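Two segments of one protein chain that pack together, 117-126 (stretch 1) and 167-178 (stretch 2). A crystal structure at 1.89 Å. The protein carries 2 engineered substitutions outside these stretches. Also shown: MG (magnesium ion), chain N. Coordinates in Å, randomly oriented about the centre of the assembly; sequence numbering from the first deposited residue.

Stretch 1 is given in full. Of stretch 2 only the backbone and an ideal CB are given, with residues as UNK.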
# COMPACT_ATOMS: atom_id res chain seq x y z
N ASP A 117 -19.15 -15.00 6.46
CA ASP A 117 -19.98 -13.91 6.95
C ASP A 117 -19.08 -12.75 7.40
O ASP A 117 -17.85 -12.87 7.31
CB ASP A 117 -21.00 -14.36 8.02
CG ASP A 117 -20.45 -14.84 9.36
OD1 ASP A 117 -19.27 -14.56 9.66
OD2 ASP A 117 -21.22 -15.45 10.12
N LYS A 118 -19.68 -11.63 7.85
CA LYS A 118 -18.97 -10.41 8.26
C LYS A 118 -17.90 -10.64 9.35
O LYS A 118 -16.75 -10.23 9.16
CB LYS A 118 -19.97 -9.31 8.67
CG LYS A 118 -19.35 -7.94 8.91
CD LYS A 118 -20.37 -6.97 9.50
CE LYS A 118 -19.73 -5.92 10.37
NZ LYS A 118 -20.70 -4.86 10.78
N GLN A 119 -18.28 -11.29 10.47
CA GLN A 119 -17.37 -11.54 11.60
C GLN A 119 -16.19 -12.46 11.24
O GLN A 119 -15.09 -12.27 11.77
CB GLN A 119 -18.10 -12.04 12.85
CG GLN A 119 -19.01 -10.99 13.54
CD GLN A 119 -18.32 -9.67 13.88
OE1 GLN A 119 -18.68 -8.61 13.36
NE2 GLN A 119 -17.31 -9.72 14.73
N GLN A 120 -16.42 -13.43 10.33
CA GLN A 120 -15.37 -14.34 9.85
C GLN A 120 -14.34 -13.55 9.01
O GLN A 120 -13.14 -13.68 9.24
CB GLN A 120 -15.97 -15.50 9.03
CG GLN A 120 -16.61 -16.58 9.89
CD GLN A 120 -17.32 -17.62 9.04
OE1 GLN A 120 -17.97 -17.31 8.04
NE2 GLN A 120 -17.21 -18.88 9.43
N LYS A 121 -14.84 -12.70 8.08
CA LYS A 121 -14.05 -11.82 7.22
C LYS A 121 -13.25 -10.81 8.09
O LYS A 121 -12.09 -10.54 7.79
CB LYS A 121 -14.96 -11.06 6.24
CG LYS A 121 -15.60 -11.91 5.16
CD LYS A 121 -16.62 -11.09 4.38
CE LYS A 121 -17.25 -11.86 3.25
NZ LYS A 121 -18.21 -11.02 2.49
N LEU A 122 -13.89 -10.27 9.15
CA LEU A 122 -13.26 -9.32 10.08
C LEU A 122 -12.13 -10.02 10.85
O LEU A 122 -11.06 -9.43 11.00
CB LEU A 122 -14.31 -8.70 11.02
CG LEU A 122 -14.02 -7.36 11.74
CD1 LEU A 122 -13.66 -7.58 13.18
CD2 LEU A 122 -13.02 -6.47 11.01
N LYS A 123 -12.34 -11.29 11.27
CA LYS A 123 -11.33 -12.11 11.96
C LYS A 123 -10.07 -12.34 11.09
O LYS A 123 -8.96 -12.36 11.62
CB LYS A 123 -11.91 -13.45 12.41
CG LYS A 123 -12.63 -13.38 13.76
CD LYS A 123 -13.19 -14.75 14.14
CE LYS A 123 -13.94 -14.73 15.45
NZ LYS A 123 -13.02 -14.61 16.62
N ILE A 124 -10.26 -12.50 9.77
CA ILE A 124 -9.17 -12.67 8.80
C ILE A 124 -8.34 -11.37 8.74
O ILE A 124 -7.12 -11.45 8.87
CB ILE A 124 -9.68 -13.14 7.41
CG1 ILE A 124 -10.10 -14.64 7.48
CG2 ILE A 124 -8.64 -12.87 6.30
CD1 ILE A 124 -10.72 -15.25 6.25
N LEU A 125 -9.01 -10.21 8.59
CA LEU A 125 -8.37 -8.89 8.54
C LEU A 125 -7.60 -8.62 9.85
O LEU A 125 -6.45 -8.18 9.79
CB LEU A 125 -9.41 -7.77 8.30
CG LEU A 125 -10.21 -7.63 6.98
CD1 LEU A 125 -10.10 -6.23 6.43
CD2 LEU A 125 -9.88 -8.69 5.92
N GLN A 126 -8.23 -8.92 11.01
CA GLN A 126 -7.63 -8.79 12.35
C GLN A 126 -6.34 -9.61 12.43
O GLN A 126 -5.32 -9.09 12.88
CB GLN A 126 -8.60 -9.22 13.46
CG GLN A 126 -9.71 -8.21 13.76
CD GLN A 126 -10.70 -8.68 14.80
OE1 GLN A 126 -11.16 -9.83 14.81
NE2 GLN A 126 -11.13 -7.77 15.65
N UNK A 167 -9.70 -7.11 -2.00
CA UNK A 167 -10.61 -7.76 -1.05
C UNK A 167 -10.77 -6.88 0.22
O UNK A 167 -11.89 -6.67 0.67
CB UNK A 167 -10.09 -9.15 -0.68
N UNK A 168 -9.65 -6.39 0.79
CA UNK A 168 -9.65 -5.55 1.98
C UNK A 168 -10.45 -4.27 1.73
O UNK A 168 -11.38 -3.99 2.50
CB UNK A 168 -8.22 -5.21 2.40
N UNK A 169 -10.15 -3.56 0.61
CA UNK A 169 -10.80 -2.33 0.14
C UNK A 169 -12.32 -2.53 0.03
O UNK A 169 -13.05 -1.78 0.67
CB UNK A 169 -10.22 -1.90 -1.21
N UNK A 170 -12.78 -3.55 -0.74
CA UNK A 170 -14.20 -3.87 -0.94
C UNK A 170 -14.94 -4.16 0.37
O UNK A 170 -16.01 -3.59 0.60
CB UNK A 170 -14.33 -5.08 -1.87
N UNK A 171 -14.36 -5.00 1.25
CA UNK A 171 -14.93 -5.33 2.55
C UNK A 171 -15.07 -4.11 3.48
O UNK A 171 -16.11 -3.96 4.12
CB UNK A 171 -14.06 -6.39 3.23
N UNK A 172 -14.03 -3.25 3.59
CA UNK A 172 -14.06 -2.07 4.46
C UNK A 172 -15.00 -0.97 3.95
O UNK A 172 -15.60 -0.24 4.75
CB UNK A 172 -12.65 -1.50 4.60
N UNK A 173 -15.14 -0.87 2.62
CA UNK A 173 -15.99 0.09 1.93
C UNK A 173 -17.47 -0.21 2.15
O UNK A 173 -18.28 0.71 2.11
CB UNK A 173 -15.67 0.09 0.43
N UNK A 174 -17.81 -1.50 2.38
CA UNK A 174 -19.17 -2.01 2.52
C UNK A 174 -19.58 -2.49 3.92
O UNK A 174 -20.65 -2.10 4.39
CB UNK A 174 -19.35 -3.17 1.54
N UNK A 175 -18.79 -3.39 4.55
CA UNK A 175 -19.13 -4.06 5.81
C UNK A 175 -18.30 -3.65 7.06
O UNK A 175 -18.02 -4.51 7.90
CB UNK A 175 -18.98 -5.57 5.60
N UNK A 176 -17.98 -2.36 7.23
CA UNK A 176 -17.24 -1.95 8.43
C UNK A 176 -17.69 -0.62 9.01
O UNK A 176 -17.87 0.36 8.28
CB UNK A 176 -15.75 -1.87 8.11
N UNK A 177 -17.88 -0.61 10.34
CA UNK A 177 -18.27 0.56 11.13
C UNK A 177 -17.04 1.19 11.81
O UNK A 177 -15.94 0.63 11.71
CB UNK A 177 -19.31 0.17 12.18
N UNK A 178 -17.23 2.35 12.48
CA UNK A 178 -16.17 3.10 13.17
C UNK A 178 -15.34 2.23 14.13
O UNK A 178 -14.12 2.16 13.96
CB UNK A 178 -16.79 4.26 13.95
MG MG N . -21.07 -16.16 12.15

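Stretch 1 offers a helix, 118-126, whose near side carries Lys-118, Lys-121, Leu-122 and Leu-125. Helix 167-174 runs against it at 129°, nearer antiparallel than parallel, with the axes 11.5 Å apart at closest, so medium or large side chains are needed to fill the gap.

Position 167 points sideways, and its ideal CB has nothing of stretch 1 within 5.5 Å; the contact sets little rule here. It is Ile-167, which stays at the margin.

Position 168 also points sideways, but its ideal CB lies 4.6 Å from Leu-125 CD1, a methyl that asks for an apolar partner. Val, Leu, Ile or Met would suit. The residue is Ile-168, whose CG2 packs 4.0 Å from Leu-125 CD1.

Position 169 points away and 170 is out of reach, so stretch 1 dictates neither. They are Val-169 and Ser-170; the latter's OG donates to the backbone O of Ile-167 at 3.1 Å.

Position 171 is the centre of the contact. Its CB points toward stretch 1, 5.1 Å from Leu-125 CD1 and 5.5 Å from Lys-121 CD, into a hollow framed by Lys-118, Lys-121, Leu-122 and Leu-125. A long apolar side chain is wanted: Leu, Met or an aromatic. Phe-171, with chi1 t, enters as a knob into that hole. Leu-125 CD1 meets Phe-171 CD2 at 3.7 Å, while Lys-121 CB lies 4.1 Å from the ring centroid in an off-centre CH-pi contact. The lysine thus contributes its aliphatic base to an apolar site.

Position 172 points sideways, with no stretch 1 atom within 5.5 Å of its ideal CB, so only a side chain that reaches back would touch. Leu or Met could. Leu-172 does, bringing CD2 to 4.2 Å from Leu-125 CD1.

Positions 173 and 174 are out of reach and free to be polar: Ser-173 and Asn-174, the latter's ND2 donating to Ser-170 O at 2.8 Å.

Position 175 leaves helical phi/psi at -110/40, and its CB faces Lys-118 CG at 4.1 Å. Asn, Asp or another small polar residue fits. Asn-175 rests its CB on that lysine chain, and its backbone O lies 3.3 Å from Lys-118 CE.

Position 176 is extended and points sideways, tolerating many residues; Ser-176 OG donates to Leu-172 O at 2.7 Å.

Position 177, just before a helix, favours Ser, Thr, Asp or Asn as N-cap. Asn-177 caps a backbone N beyond the stretch, while its ND2 lies 3.7 Å from Lys-118 NZ without a hydrogen bond.

Position 178 is out of reach; it is Phe-178.

Stretch 2 (167-178) IIVSFLSNNSNF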
# COMPACT_ATOMS: atom_id res chain seq x y z
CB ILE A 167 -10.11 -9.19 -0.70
CG1 ILE A 167 -10.28 -10.16 -1.88
CG2 ILE A 167 -10.77 -9.75 0.57
CD1 ILE A 167 -9.44 -11.45 -1.75
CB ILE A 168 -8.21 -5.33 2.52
CG1 ILE A 168 -7.67 -6.66 3.10
CG2 ILE A 168 -8.15 -4.19 3.55
CD1 ILE A 168 -6.17 -6.76 3.31
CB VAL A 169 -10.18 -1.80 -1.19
CG1 VAL A 169 -10.99 -0.65 -1.79
CG2 VAL A 169 -8.74 -1.37 -0.99
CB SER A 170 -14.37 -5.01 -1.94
OG SER A 170 -14.24 -6.28 -1.32
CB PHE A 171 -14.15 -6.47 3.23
CG PHE A 171 -14.57 -6.73 4.67
CD1 PHE A 171 -15.75 -7.39 4.96
CD2 PHE A 171 -13.78 -6.29 5.73
CE1 PHE A 171 -16.14 -7.61 6.29
CE2 PHE A 171 -14.17 -6.51 7.05
CZ PHE A 171 -15.34 -7.17 7.33
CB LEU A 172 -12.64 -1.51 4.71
CG LEU A 172 -11.68 -2.39 5.53
CD1 LEU A 172 -10.33 -1.76 5.62
CD2 LEU A 172 -12.21 -2.65 6.93
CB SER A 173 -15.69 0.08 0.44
OG SER A 173 -16.58 0.89 -0.31
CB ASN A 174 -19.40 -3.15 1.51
CG ASN A 174 -19.44 -2.71 0.07
OD1 ASN A 174 -20.35 -1.99 -0.35
ND2 ASN A 174 -18.49 -3.18 -0.72
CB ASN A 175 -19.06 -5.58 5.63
CG ASN A 175 -20.00 -6.15 4.59
OD1 ASN A 175 -21.14 -6.52 4.88
ND2 ASN A 175 -19.52 -6.26 3.35
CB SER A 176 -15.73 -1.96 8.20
OG SER A 176 -15.33 -0.88 7.38
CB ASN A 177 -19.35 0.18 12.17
CG ASN A 177 -19.01 -1.01 13.04
OD1 ASN A 177 -18.05 -1.01 13.81
ND2 ASN A 177 -19.85 -2.03 12.98
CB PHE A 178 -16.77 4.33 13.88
CG PHE A 178 -15.76 5.25 14.54
CD1 PHE A 178 -15.00 6.14 13.79
CD2 PHE A 178 -15.60 5.25 15.92
CE1 PHE A 178 -14.08 6.99 14.40
CE2 PHE A 178 -14.68 6.11 16.54
CZ PHE A 178 -13.92 6.97 15.77
O HOH W 1 -19.08 -15.40 12.38
O HOH W 2 -20.21 -18.20 11.49
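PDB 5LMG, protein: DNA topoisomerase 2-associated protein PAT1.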